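NAD(P)H-flavin oxidoreductase (Staphylococcus epidermidis ATCC 12228, PDB 3GBH) probably uses NAD(P)H to reduce flavin or other acceptors through its bound flavin mononucleotide, as in other members of the nitroreductase family. Local coordinates at residues 100-105 and 117-122; 16-21 and 146-151; 87-92 and 174-179; 37-42 and 56-61. All coordinates share one frame; numbering follows the deposited sequence.

Interaction 1: 100-105 and 117-122. With CA (calcium ion), chain N.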
loop_
_atom_site.group_PDB
_atom_site.type_symbol
_atom_site.label_atom_id
_atom_site.label_comp_id
_atom_site.label_asym_id
_atom_site.label_seq_id
_atom_site.Cartn_x
_atom_site.Cartn_y
_atom_site.Cartn_z
ATOM N N GLN B 100 -16.115 -3.034 41.093
ATOM C CA GLN B 100 -14.928 -3.887 40.960
ATOM C C GLN B 100 -14.042 -3.464 39.814
ATOM O O GLN B 100 -12.833 -3.303 39.993
ATOM C CB GLN B 100 -15.335 -5.349 40.731
ATOM C CG GLN B 100 -14.155 -6.290 40.678
ATOM C CD GLN B 100 -14.535 -7.706 40.291
ATOM O OE1 GLN B 100 -15.723 -8.047 40.178
ATOM N NE2 GLN B 100 -13.513 -8.548 40.074
ATOM N N ILE B 101 -14.654 -3.313 38.633
ATOM C CA ILE B 101 -13.956 -2.995 37.397
ATOM C C ILE B 101 -13.276 -1.640 37.506
ATOM O O ILE B 101 -12.055 -1.482 37.253
ATOM C CB ILE B 101 -14.972 -2.998 36.177
ATOM C CG1 ILE B 101 -15.460 -4.425 35.883
ATOM C CG2 ILE B 101 -14.345 -2.463 34.892
ATOM C CD1 ILE B 101 -16.656 -4.481 34.894
ATOM N N TYR B 102 -14.066 -0.648 37.890
ATOM C CA TYR B 102 -13.558 0.712 37.947
ATOM C C TYR B 102 -12.592 0.851 39.108
ATOM O O TYR B 102 -11.584 1.551 38.995
ATOM C CB TYR B 102 -14.700 1.714 37.977
ATOM C CG TYR B 102 -15.342 1.890 36.599
ATOM C CD1 TYR B 102 -16.002 0.842 35.952
ATOM C CD2 TYR B 102 -15.263 3.095 35.947
ATOM C CE1 TYR B 102 -16.583 1.023 34.666
ATOM C CE2 TYR B 102 -15.828 3.290 34.698
ATOM C CZ TYR B 102 -16.481 2.268 34.059
ATOM O OH TYR B 102 -17.009 2.505 32.808
ATOM N N GLY B 103 -12.858 0.131 40.185
ATOM C CA GLY B 103 -11.931 0.046 41.316
ATOM C C GLY B 103 -10.565 -0.487 40.888
ATOM O O GLY B 103 -9.522 0.028 41.303
ATOM N N ASP B 104 -10.576 -1.525 40.052
ATOM C CA ASP B 104 -9.343 -2.099 39.474
ATOM C C ASP B 104 -8.582 -1.086 38.638
ATOM O O ASP B 104 -7.351 -1.048 38.658
ATOM C CB ASP B 104 -9.662 -3.350 38.622
ATOM C CG ASP B 104 -10.027 -4.589 39.471
ATOM O OD1 ASP B 104 -10.030 -4.513 40.719
ATOM O OD2 ASP B 104 -10.336 -5.652 38.875
ATOM N N ALA B 105 -9.300 -0.225 37.928
ATOM C CA ALA B 105 -8.658 0.830 37.163
ATOM C C ALA B 105 -7.906 1.831 38.054
ATOM O O ALA B 105 -6.853 2.371 37.664
ATOM C CB ALA B 105 -9.687 1.573 36.294
ATOM N N ALA B 117 -15.439 8.165 40.418
ATOM C CA ALA B 117 -16.715 8.558 41.038
ATOM C C ALA B 117 -17.573 9.348 40.047
ATOM O O ALA B 117 -18.782 9.118 39.944
ATOM C CB ALA B 117 -16.478 9.348 42.308
ATOM N N GLN B 118 -16.935 10.241 39.290
ATOM C CA GLN B 118 -17.647 11.065 38.320
ATOM C C GLN B 118 -18.205 10.202 37.214
ATOM O O GLN B 118 -19.315 10.424 36.775
ATOM C CB GLN B 118 -16.741 12.172 37.736
ATOM C CG GLN B 118 -16.287 13.251 38.711
ATOM C CD GLN B 118 -17.441 13.990 39.383
ATOM O OE1 GLN B 118 -18.534 14.080 38.846
ATOM N NE2 GLN B 118 -17.204 14.489 40.572
ATOM N N LEU B 119 -17.433 9.217 36.759
ATOM C CA LEU B 119 -17.878 8.323 35.700
ATOM C C LEU B 119 -19.068 7.468 36.167
ATOM O O LEU B 119 -20.103 7.371 35.482
ATOM C CB LEU B 119 -16.744 7.400 35.243
ATOM C CG LEU B 119 -15.613 8.000 34.417
ATOM C CD1 LEU B 119 -14.498 6.961 34.322
ATOM C CD2 LEU B 119 -16.123 8.401 33.018
ATOM N N LEU B 120 -18.918 6.842 37.330
ATOM C CA LEU B 120 -19.982 5.967 37.832
ATOM C C LEU B 120 -21.243 6.760 38.185
ATOM O O LEU B 120 -22.334 6.219 38.082
ATOM C CB LEU B 120 -19.512 5.136 39.029
ATOM C CG LEU B 120 -18.437 4.075 38.703
ATOM C CD1 LEU B 120 -18.058 3.348 39.965
ATOM C CD2 LEU B 120 -18.883 3.103 37.625
ATOM N N ASP B 121 -21.095 8.023 38.599
ATOM C CA ASP B 121 -22.241 8.900 38.901
ATOM C C ASP B 121 -23.215 8.999 37.719
ATOM O O ASP B 121 -24.408 9.130 37.916
ATOM C CB ASP B 121 -21.781 10.317 39.288
ATOM C CG ASP B 121 -21.363 10.446 40.748
ATOM O OD1 ASP B 121 -21.518 9.480 41.529
ATOM O OD2 ASP B 121 -20.902 11.551 41.119
ATOM N N TRP B 122 -22.717 8.957 36.481
ATOM C CA TRP B 122 -23.658 8.946 35.330
ATOM C C TRP B 122 -23.869 7.557 34.769
ATOM O O TRP B 122 -24.989 7.222 34.363
ATOM C CB TRP B 122 -23.316 9.943 34.194
ATOM C CG TRP B 122 -22.071 9.670 33.414
ATOM C CD1 TRP B 122 -20.842 10.217 33.634
ATOM C CD2 TRP B 122 -21.931 8.806 32.276
ATOM N NE1 TRP B 122 -19.935 9.738 32.716
ATOM C CE2 TRP B 122 -20.573 8.871 31.869
ATOM C CE3 TRP B 122 -22.811 7.981 31.564
ATOM C CZ2 TRP B 122 -20.084 8.148 30.794
ATOM C CZ3 TRP B 122 -22.317 7.257 30.499
ATOM C CH2 TRP B 122 -20.963 7.347 30.122
HETATM CA CA CA N . -9.797 -4.616 43.043
HETATM O O HOH W 1 -11.849 -3.330 42.584
HETATM O O HOH W 2 -10.859 -6.530 42.727
HETATM O O HOH W 3 -8.447 -6.433 44.809
#

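Interaction 2: 16-21 and 146-151. With FMN (flavin mononucleotide), chain H.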
loop_
_atom_site.group_PDB
_atom_site.type_symbol
_atom_site.label_atom_id
_atom_site.label_comp_id
_atom_site.label_asym_id
_atom_site.label_seq_id
_atom_site.Cartn_x
_atom_site.Cartn_y
_atom_site.Cartn_z
ATOM N N ASN B 16 -7.953 -15.637 7.303
ATOM C CA ASN B 16 -8.301 -16.492 6.158
ATOM C C ASN B 16 -8.683 -17.936 6.503
ATOM O O ASN B 16 -9.423 -18.571 5.732
ATOM C CB ASN B 16 -7.176 -16.518 5.121
ATOM C CG ASN B 16 -7.017 -15.179 4.394
ATOM O OD1 ASN B 16 -7.907 -14.326 4.421
ATOM N ND2 ASN B 16 -5.872 -15.004 3.732
ATOM N N SER B 17 -8.207 -18.457 7.640
ATOM C CA SER B 17 -8.502 -19.851 7.984
ATOM C C SER B 17 -9.632 -20.008 8.993
ATOM O O SER B 17 -10.028 -21.138 9.305
ATOM C CB SER B 17 -7.242 -20.557 8.490
ATOM O OG SER B 17 -6.676 -19.837 9.552
ATOM N N ARG B 18 -10.173 -18.900 9.500
ATOM C CA ARG B 18 -11.324 -18.947 10.411
ATOM C C ARG B 18 -12.565 -19.347 9.592
ATOM O O ARG B 18 -13.123 -18.538 8.853
ATOM C CB ARG B 18 -11.540 -17.579 11.075
ATOM C CG ARG B 18 -12.319 -17.563 12.401
ATOM C CD ARG B 18 -13.798 -17.953 12.261
ATOM N NE ARG B 18 -14.459 -17.216 11.171
ATOM C CZ ARG B 18 -15.480 -17.701 10.469
ATOM N NH1 ARG B 18 -15.975 -18.901 10.766
ATOM N NH2 ARG B 18 -15.971 -17.025 9.439
ATOM N N LYS B 19 -12.973 -20.600 9.736
ATOM C CA LYS B 19 -14.138 -21.173 9.072
ATOM C C LYS B 19 -14.879 -22.102 10.056
ATOM O O LYS B 19 -14.302 -22.532 11.070
ATOM C CB LYS B 19 -13.699 -21.967 7.820
ATOM C CG LYS B 19 -12.799 -21.165 6.837
ATOM C CD LYS B 19 -12.366 -22.022 5.659
ATOM C CE LYS B 19 -11.440 -21.247 4.731
ATOM N NZ LYS B 19 -10.862 -22.121 3.708
ATOM N N SER B 20 -16.155 -22.384 9.773
ATOM C CA SER B 20 -16.969 -23.228 10.656
ATOM C C SER B 20 -16.634 -24.697 10.441
ATOM O O SER B 20 -17.049 -25.316 9.460
ATOM C CB SER B 20 -18.468 -23.009 10.414
ATOM O OG SER B 20 -18.888 -21.753 10.922
ATOM N N VAL B 21 -15.915 -25.261 11.394
ATOM C CA VAL B 21 -15.628 -26.681 11.426
ATOM C C VAL B 21 -16.726 -27.314 12.271
ATOM O O VAL B 21 -17.030 -26.817 13.347
ATOM C CB VAL B 21 -14.233 -26.916 12.048
ATOM C CG1 VAL B 21 -14.027 -28.354 12.421
ATOM C CG2 VAL B 21 -13.161 -26.419 11.087
HETATM N N MSE B 146 -16.675 -10.011 21.765
HETATM C CA MSE B 146 -15.752 -10.921 22.437
HETATM C C MSE B 146 -15.722 -12.273 21.717
HETATM O O MSE B 146 -14.663 -12.822 21.483
HETATM C CB MSE B 146 -16.154 -11.066 23.899
HETATM C CG MSE B 146 -15.240 -11.885 24.756
HETATM SE SE MSE B 146 -15.577 -13.787 24.585
HETATM C CE MSE B 146 -17.389 -13.801 25.386
ATOM N N ALA B 147 -16.884 -12.779 21.337
ATOM C CA ALA B 147 -16.967 -14.062 20.623
ATOM C C ALA B 147 -16.124 -14.105 19.330
ATOM O O ALA B 147 -15.426 -15.117 19.072
ATOM C CB ALA B 147 -18.423 -14.425 20.318
HETATM N N MSE B 148 -16.144 -13.017 18.540
HETATM C CA MSE B 148 -15.357 -12.994 17.307
HETATM C C MSE B 148 -13.877 -13.077 17.659
HETATM O O MSE B 148 -13.128 -13.843 17.083
HETATM C CB MSE B 148 -15.618 -11.713 16.510
HETATM C CG MSE B 148 -14.908 -11.698 15.175
HETATM SE SE MSE B 148 -15.770 -12.879 13.872
HETATM C CE MSE B 148 -14.396 -14.273 13.742
ATOM N N GLN B 149 -13.442 -12.257 18.603
ATOM C CA GLN B 149 -12.065 -12.284 19.004
ATOM C C GLN B 149 -11.686 -13.658 19.600
ATOM O O GLN B 149 -10.585 -14.133 19.378
ATOM C CB GLN B 149 -11.758 -11.107 19.923
ATOM C CG GLN B 149 -10.309 -10.915 20.246
ATOM C CD GLN B 149 -10.003 -9.486 20.662
ATOM O OE1 GLN B 149 -10.163 -8.561 19.884
ATOM N NE2 GLN B 149 -9.555 -9.310 21.905
ATOM N N LEU B 150 -12.606 -14.319 20.307
ATOM C CA LEU B 150 -12.342 -15.688 20.807
ATOM C C LEU B 150 -12.112 -16.678 19.655
ATOM O O LEU B 150 -11.181 -17.483 19.690
ATOM C CB LEU B 150 -13.510 -16.160 21.673
ATOM C CG LEU B 150 -13.247 -17.359 22.574
ATOM C CD1 LEU B 150 -14.206 -17.287 23.772
ATOM C CD2 LEU B 150 -13.338 -18.670 21.794
HETATM N N MSE B 151 -12.941 -16.596 18.621
HETATM C CA MSE B 151 -12.796 -17.492 17.465
HETATM C C MSE B 151 -11.490 -17.278 16.704
HETATM O O MSE B 151 -10.841 -18.243 16.288
HETATM C CB MSE B 151 -14.005 -17.364 16.544
HETATM C CG MSE B 151 -15.300 -17.864 17.174
HETATM SE SE MSE B 151 -16.716 -17.998 15.830
HETATM C CE MSE B 151 -17.427 -16.177 16.020
HETATM N N1 FMN H . -23.716 -23.461 12.052
HETATM C C2 FMN H . -24.304 -24.657 12.438
HETATM O O2 FMN H . -23.912 -25.740 11.990
HETATM N N3 FMN H . -25.353 -24.631 13.317
HETATM C C4 FMN H . -25.823 -23.425 13.842
HETATM O O4 FMN H . -26.783 -23.439 14.636
HETATM C C4A FMN H . -25.245 -22.232 13.440
HETATM N N5 FMN H . -25.702 -21.010 13.903
HETATM C C5A FMN H . -24.922 -19.881 13.767
HETATM C C6 FMN H . -25.182 -18.725 14.525
HETATM C C7 FMN H . -24.396 -17.600 14.389
HETATM C C7M FMN H . -24.690 -16.370 15.204
HETATM C C8 FMN H . -23.342 -17.605 13.470
HETATM C C8M FMN H . -22.443 -16.424 13.272
HETATM C C9 FMN H . -23.087 -18.739 12.721
HETATM C C9A FMN H . -23.857 -19.899 12.856
HETATM N N10 FMN H . -23.593 -21.061 12.115
HETATM C C10 FMN H . -24.183 -22.257 12.526
HETATM C "C1'" FMN H . -22.400 -21.132 11.184
HETATM C "C2'" FMN H . -22.768 -20.377 9.907
HETATM O "O2'" FMN H . -23.608 -21.164 9.079
HETATM C "C3'" FMN H . -21.483 -19.986 9.168
HETATM O "O3'" FMN H . -20.769 -19.066 9.955
HETATM C "C4'" FMN H . -21.715 -19.395 7.778
HETATM O "O4'" FMN H . -22.294 -20.393 6.936
HETATM C "C5'" FMN H . -20.397 -18.895 7.192
HETATM O "O5'" FMN H . -19.478 -19.974 7.064
HETATM P P FMN H . -18.051 -19.904 7.779
HETATM O O1P FMN H . -17.264 -21.142 7.460
HETATM O O2P FMN H . -18.289 -19.721 9.249
HETATM O O3P FMN H . -17.292 -18.693 7.290
#

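Interaction 3: 87-92 and 174-179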
loop_
_atom_site.group_PDB
_atom_site.type_symbol
_atom_site.label_atom_id
_atom_site.label_comp_id
_atom_site.label_asym_id
_atom_site.label_seq_id
_atom_site.Cartn_x
_atom_site.Cartn_y
_atom_site.Cartn_z
ATOM N N ILE B 87 -20.849 -21.743 25.835
ATOM C CA ILE B 87 -22.127 -21.038 25.744
ATOM C C ILE B 87 -21.939 -19.677 26.394
ATOM O O ILE B 87 -21.618 -19.593 27.578
ATOM C CB ILE B 87 -23.260 -21.805 26.403
ATOM C CG1 ILE B 87 -23.270 -23.269 25.920
ATOM C CG2 ILE B 87 -24.621 -21.134 26.111
ATOM C CD1 ILE B 87 -24.322 -24.165 26.628
ATOM N N ILE B 88 -22.126 -18.616 25.608
ATOM C CA ILE B 88 -21.863 -17.263 26.062
ATOM C C ILE B 88 -23.197 -16.601 26.384
ATOM O O ILE B 88 -24.097 -16.569 25.562
ATOM C CB ILE B 88 -21.116 -16.458 25.008
ATOM C CG1 ILE B 88 -19.750 -17.106 24.712
ATOM C CG2 ILE B 88 -20.933 -15.002 25.458
ATOM C CD1 ILE B 88 -19.186 -16.714 23.374
ATOM N N PHE B 89 -23.303 -16.133 27.623
ATOM C CA PHE B 89 -24.456 -15.478 28.163
ATOM C C PHE B 89 -24.095 -14.011 28.386
ATOM O O PHE B 89 -22.930 -13.672 28.571
ATOM C CB PHE B 89 -24.814 -16.086 29.518
ATOM C CG PHE B 89 -25.359 -17.480 29.453
ATOM C CD1 PHE B 89 -24.496 -18.568 29.394
ATOM C CD2 PHE B 89 -26.738 -17.705 29.482
ATOM C CE1 PHE B 89 -24.989 -19.853 29.340
ATOM C CE2 PHE B 89 -27.252 -18.964 29.430
ATOM C CZ PHE B 89 -26.375 -20.070 29.356
ATOM N N GLY B 90 -25.106 -13.162 28.375
ATOM C CA GLY B 90 -24.957 -11.759 28.696
ATOM C C GLY B 90 -25.616 -11.520 30.047
ATOM O O GLY B 90 -26.705 -12.014 30.311
ATOM N N ASP B 91 -24.938 -10.798 30.922
ATOM C CA ASP B 91 -25.483 -10.476 32.252
ATOM C C ASP B 91 -26.279 -9.167 32.149
ATOM O O ASP B 91 -25.714 -8.109 31.926
ATOM C CB ASP B 91 -24.321 -10.354 33.242
ATOM C CG ASP B 91 -24.745 -10.009 34.624
ATOM O OD1 ASP B 91 -25.968 -9.957 34.958
ATOM O OD2 ASP B 91 -23.809 -9.851 35.411
ATOM N N LEU B 92 -27.592 -9.245 32.313
ATOM C CA LEU B 92 -28.464 -8.058 32.227
ATOM C C LEU B 92 -28.307 -7.135 33.436
ATOM O O LEU B 92 -28.798 -6.000 33.398
ATOM C CB LEU B 92 -29.947 -8.483 32.112
ATOM C CG LEU B 92 -30.344 -9.312 30.890
ATOM C CD1 LEU B 92 -31.809 -9.781 31.023
ATOM C CD2 LEU B 92 -30.147 -8.528 29.615
ATOM N N ASP B 174 -31.492 -22.510 32.614
ATOM C CA ASP B 174 -31.990 -23.408 33.640
ATOM C C ASP B 174 -31.252 -24.752 33.659
ATOM O O ASP B 174 -31.007 -25.324 34.728
ATOM C CB ASP B 174 -33.489 -23.674 33.445
ATOM C CG ASP B 174 -34.354 -22.424 33.663
ATOM O OD1 ASP B 174 -34.029 -21.599 34.564
ATOM O OD2 ASP B 174 -35.367 -22.280 32.924
ATOM N N ILE B 175 -30.957 -25.280 32.475
ATOM C CA ILE B 175 -30.349 -26.597 32.346
ATOM C C ILE B 175 -28.939 -26.587 32.943
ATOM O O ILE B 175 -28.560 -27.492 33.654
ATOM C CB ILE B 175 -30.331 -27.092 30.856
ATOM C CG1 ILE B 175 -31.758 -27.384 30.385
ATOM C CG2 ILE B 175 -29.482 -28.348 30.706
ATOM C CD1 ILE B 175 -31.909 -27.539 28.882
ATOM N N ILE B 176 -28.171 -25.550 32.678
ATOM C CA ILE B 176 -26.795 -25.520 33.165
ATOM C C ILE B 176 -26.647 -24.900 34.552
ATOM O O ILE B 176 -25.586 -25.004 35.156
ATOM C CB ILE B 176 -25.823 -24.872 32.167
ATOM C CG1 ILE B 176 -25.992 -23.364 32.098
ATOM C CG2 ILE B 176 -26.010 -25.488 30.764
ATOM C CD1 ILE B 176 -25.021 -22.724 31.121
ATOM N N GLY B 177 -27.714 -24.271 35.041
ATOM C CA GLY B 177 -27.746 -23.725 36.382
ATOM C C GLY B 177 -27.357 -22.276 36.491
ATOM O O GLY B 177 -26.680 -21.898 37.450
ATOM N N TYR B 178 -27.744 -21.469 35.501
ATOM C CA TYR B 178 -27.584 -20.024 35.564
ATOM C C TYR B 178 -28.960 -19.413 35.718
ATOM O O TYR B 178 -29.950 -19.939 35.185
ATOM C CB TYR B 178 -26.932 -19.476 34.300
ATOM C CG TYR B 178 -25.452 -19.770 34.127
ATOM C CD1 TYR B 178 -24.793 -20.735 34.887
ATOM C CD2 TYR B 178 -24.720 -19.086 33.182
ATOM C CE1 TYR B 178 -23.439 -20.992 34.697
ATOM C CE2 TYR B 178 -23.376 -19.338 32.986
ATOM C CZ TYR B 178 -22.742 -20.280 33.744
ATOM O OH TYR B 178 -21.403 -20.490 33.542
ATOM N N ASP B 179 -29.022 -18.306 36.449
ATOM C CA ASP B 179 -30.289 -17.616 36.728
ATOM C C ASP B 179 -30.831 -17.119 35.381
ATOM O O ASP B 179 -30.233 -16.229 34.763
ATOM C CB ASP B 179 -30.010 -16.441 37.685
ATOM C CG ASP B 179 -31.264 -15.675 38.092
ATOM O OD1 ASP B 179 -32.287 -15.737 37.377
ATOM O OD2 ASP B 179 -31.199 -14.998 39.145
#

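Interaction 4: 37-42 and 56-61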
loop_
_atom_site.group_PDB
_atom_site.type_symbol
_atom_site.label_atom_id
_atom_site.label_comp_id
_atom_site.label_asym_id
_atom_site.label_seq_id
_atom_site.Cartn_x
_atom_site.Cartn_y
_atom_site.Cartn_z
ATOM N N GLU B 37 -5.711 -19.007 28.236
ATOM C CA GLU B 37 -5.010 -18.056 27.364
ATOM C C GLU B 37 -5.937 -17.516 26.296
ATOM O O GLU B 37 -6.020 -16.304 26.074
ATOM C CB GLU B 37 -3.810 -18.705 26.666
ATOM C CG GLU B 37 -2.636 -18.962 27.533
ATOM C CD GLU B 37 -1.492 -19.689 26.771
ATOM O OE1 GLU B 37 -1.500 -19.633 25.515
ATOM O OE2 GLU B 37 -0.604 -20.302 27.414
ATOM N N ILE B 38 -6.662 -18.421 25.644
ATOM C CA ILE B 38 -7.666 -18.044 24.662
ATOM C C ILE B 38 -8.711 -17.086 25.227
ATOM O O ILE B 38 -8.999 -16.060 24.635
ATOM C CB ILE B 38 -8.338 -19.303 24.058
ATOM C CG1 ILE B 38 -7.313 -20.094 23.217
ATOM C CG2 ILE B 38 -9.564 -18.924 23.253
ATOM C CD1 ILE B 38 -7.792 -21.529 22.827
ATOM N N ILE B 39 -9.279 -17.402 26.379
ATOM C CA ILE B 39 -10.301 -16.524 26.972
ATOM C C ILE B 39 -9.706 -15.196 27.462
ATOM O O ILE B 39 -10.312 -14.133 27.321
ATOM C CB ILE B 39 -11.050 -17.253 28.097
ATOM C CG1 ILE B 39 -11.868 -18.411 27.491
ATOM C CG2 ILE B 39 -11.992 -16.283 28.867
ATOM C CD1 ILE B 39 -12.362 -19.420 28.545
ATOM N N THR B 40 -8.517 -15.240 28.041
ATOM C CA THR B 40 -7.851 -14.018 28.453
ATOM C C THR B 40 -7.739 -13.022 27.256
ATOM O O THR B 40 -8.109 -11.861 27.393
ATOM C CB THR B 40 -6.475 -14.325 29.056
ATOM O OG1 THR B 40 -6.637 -15.135 30.231
ATOM C CG2 THR B 40 -5.702 -13.030 29.432
ATOM N N LYS B 41 -7.246 -13.484 26.102
ATOM C CA LYS B 41 -7.161 -12.650 24.891
ATOM C C LYS B 41 -8.483 -12.189 24.357
ATOM O O LYS B 41 -8.614 -11.071 23.905
ATOM C CB LYS B 41 -6.451 -13.399 23.771
ATOM C CG LYS B 41 -5.019 -13.565 23.995
ATOM C CD LYS B 41 -4.251 -12.319 23.562
ATOM C CE LYS B 41 -2.802 -12.367 24.057
ATOM N NZ LYS B 41 -2.389 -11.015 24.541
ATOM N N ALA B 42 -9.471 -13.064 24.363
ATOM C CA ALA B 42 -10.777 -12.730 23.847
ATOM C C ALA B 42 -11.425 -11.591 24.636
ATOM O O ALA B 42 -12.087 -10.712 24.064
ATOM C CB ALA B 42 -11.669 -13.967 23.867
ATOM N N ILE B 56 -19.029 -16.888 30.242
ATOM C CA ILE B 56 -18.744 -18.068 29.408
ATOM C C ILE B 56 -18.900 -19.367 30.224
ATOM O O ILE B 56 -18.159 -19.595 31.180
ATOM C CB ILE B 56 -17.324 -18.012 28.821
ATOM C CG1 ILE B 56 -17.098 -16.680 28.077
ATOM C CG2 ILE B 56 -17.101 -19.254 27.879
ATOM C CD1 ILE B 56 -15.662 -16.474 27.581
ATOM N N ALA B 57 -19.874 -20.204 29.842
ATOM C CA ALA B 57 -19.989 -21.573 30.352
ATOM C C ALA B 57 -19.195 -22.475 29.402
ATOM O O ALA B 57 -19.576 -22.633 28.241
ATOM C CB ALA B 57 -21.475 -22.019 30.434
ATOM N N VAL B 58 -18.074 -23.025 29.883
ATOM C CA VAL B 58 -17.214 -23.882 29.065
ATOM C C VAL B 58 -17.678 -25.309 29.352
ATOM O O VAL B 58 -17.250 -25.933 30.345
ATOM C CB VAL B 58 -15.733 -23.698 29.440
ATOM C CG1 VAL B 58 -14.840 -24.554 28.556
ATOM C CG2 VAL B 58 -15.318 -22.183 29.403
ATOM N N VAL B 59 -18.597 -25.806 28.517
ATOM C CA VAL B 59 -19.147 -27.137 28.701
ATOM C C VAL B 59 -18.199 -28.186 28.140
ATOM O O VAL B 59 -18.100 -28.365 26.942
ATOM C CB VAL B 59 -20.542 -27.279 28.052
ATOM C CG1 VAL B 59 -21.091 -28.695 28.277
ATOM C CG2 VAL B 59 -21.479 -26.217 28.624
ATOM N N GLN B 60 -17.533 -28.901 29.036
ATOM C CA GLN B 60 -16.536 -29.898 28.655
ATOM C C GLN B 60 -16.823 -31.299 29.215
ATOM O O GLN B 60 -16.442 -32.277 28.593
ATOM C CB GLN B 60 -15.152 -29.427 29.096
ATOM C CG GLN B 60 -15.087 -29.163 30.603
ATOM C CD GLN B 60 -13.673 -28.898 31.141
ATOM O OE1 GLN B 60 -13.430 -29.080 32.341
ATOM N NE2 GLN B 60 -12.767 -28.401 30.275
ATOM N N SER B 61 -17.496 -31.404 30.363
ATOM C CA SER B 61 -17.723 -32.705 31.015
ATOM C C SER B 61 -18.720 -33.554 30.244
ATOM O O SER B 61 -19.618 -33.016 29.615
ATOM C CB SER B 61 -18.230 -32.531 32.451
ATOM O OG SER B 61 -19.571 -32.107 32.447
#

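Interaction 1: 100-105 and 117-122
In the helical pair formed by helices 98-107 and 113-128, which follow one another in the chain, Tyr-102 is received by Leu-119 and Leu-120. The closest CA atoms belong to Tyr-102 and Leu-120, 8.3 Å apart, so the space is bridged by side chains alone. Leu-120 CD2 sits over one face of the phenol, 3.9 Å from the ring centroid of Tyr-102 and only 11° off the ring normal, which meets the criteria for a CH-pi contact. The Leu-119 side chain crosses that of Tyr-102 at about a right angle and meets the rim instead: its CD1 lies in the ring plane, 3.9 Å from Tyr-102 CE2. One methyl on a face and one at the edge pack the ring from two directions, and Tyr-102 OH is tied to Val-49 O.

The calcium ion lies away from this leucine pair. Asp-104 OD1 binds it at 2.3 Å, Glu-107 is a further ligand, and water 1 is coordinated at 2.5 Å from the metal. That same water donates to Gln-100 O at 2.8 Å, joining the metal shell to the preceding helical turn. Gln-100 NE2 reaches Asp-208 of the second subunit. The nearest atoms of the Tyr-102 side chain and a bound FMN are about 6 Å apart, consistent with the helical excursion that borders the flavin pocket in nitroreductase-fold dimers.

Interaction 2: 16-21 and 146-151
Arg-18 carries this contact alone on its side, its aliphatic part facing Met-148 and Met-151 of helix 132-156 and its guanidinium turned to the FMN phosphate. The tight part is polar. Arg-18 NH1 donates to FMN O2P at 2.9 Å, nearly straight at 172° and in the guanidinium plane, whereas Arg-18 NH2 reaches FMN O3P along a more bent path of 145°. Ser-20 adds two bonds: its N gives FMN O1P a 2.8 Å bond at 174°, and its OG donates to FMN O2P at 2.7 Å. O2P is therefore held by both residues.

The apolar side is looser. The chain of Met-148, a selenomethionine like Met-151, bends at chi2 and chi3 to bring CE within 3.9 Å of Arg-18 NE, crossing the arginine at about a right angle. Met-151 CB stays 4.3 Å from Arg-18 CD. On the more open side, partly exposed Lys-19 runs extended beyond CG and its NZ forms a salt bridge with Asp-200. Arg-18 NH2 also bonds Lys-44 O of the second subunit, so one guanidinium joins cofactor and dimer partner. Lys-22 and Arg-203 also hydrogen-bond this FMN, as part of the FMN pocket characteristic of the nitroreductase fold.

Interaction 3: 87-92 and 174-179
Strand 84-91 and the end of helix 172-176 approach with the CA atoms of Phe-89 and Tyr-178 9.2 Å apart, and the chain leaves the helix at Gly-177 with a positive phi of 93°. This is helix-end packing on one face of the antiparallel sheet of the nitroreductase fold. The turn at Gly-177 lets Ile-176 and Tyr-178 both point at the strand, where Phe-89 meets them. Ile-176 has CG1 between its backbone N and carbonyl carbon (chi1 73°), which sends CD1 forward to within 3.4 Å of Phe-89 CE1, a tight apolar contact. The rings of Phe-89 and Tyr-178 are oblique, with planes at 49° and centroids 5.0 Å apart. Tyr-178 CD2 lies over the Phe-89 face toward its rim, 3.8 Å from CD1 of that ring. Tyr-178 OH goes on to Glu-211 OE2 of the second subunit. Ile-176 CD1 meets two rings: besides touching Phe-89, it rests 4.0 Å above the plane of Tyr-178, over the ring centre.

Interaction 4: 37-42 and 56-61
Ser-61 OG, at the end of the segment whose Ile-56 and Val-58 meet Ile-39, is gripped twice: it caps Met-64 N at the start of helix 62-68 and also bonds Leu-213 O of the second subunit. Between helix 32-42 and strand 54-59 themselves the contact is wholly aliphatic. Ile-39 divides its two branches between two strand residues. Its CG2 lies 3.9 Å from Ile-56 CD1, the two side chains running antiparallel alongside one another, while its CD1 meets Val-58 CG2 tip to tip at 4.1 Å. The split follows from chi1 of -67°, which sets CG1 beside the backbone N and CG2 anti to it. Ile-56 and Val-58, two apart on the strand, both point at the helix; Ala-57 between them packs against Tyr-178. Ile-56, Ala-57 and Val-58 also pair in parallel with a strand of the second subunit. Extension of the sheet by a strand of the partner chain is a feature of the intertwined nitroreductase-fold dimer, and here helix 32-42 covers the strand so extended.

The centres of interactions 2, 3 and 4 lie about 8 to 12 Å from the chain's centre, whereas that of interaction 1 is about 24 Å out, yet its contact is also largely buried. Interactions 3 and 4 share a sheet: strands 84-91 and 54-59 are neighbours, joined by Ile-87 N and Ala-57 O at 2.9 Å. Interactions 2 and 4 meet where helix 132-156 lies against helix 32-42, Leu-150 packing on Ala-42. Ile-88 packs on Met-146 and Ala-147, linking interactions 2 and 3. Their chemistry differs accordingly: 4 is purely aliphatic, 3 mixes aromatic and aliphatic groups, and 2 sets an arginine between selenomethionine side chains and the FMN phosphate. Interaction 1, touching none of the others, pairs CH-pi packing with a metal site. All four reach the second subunit.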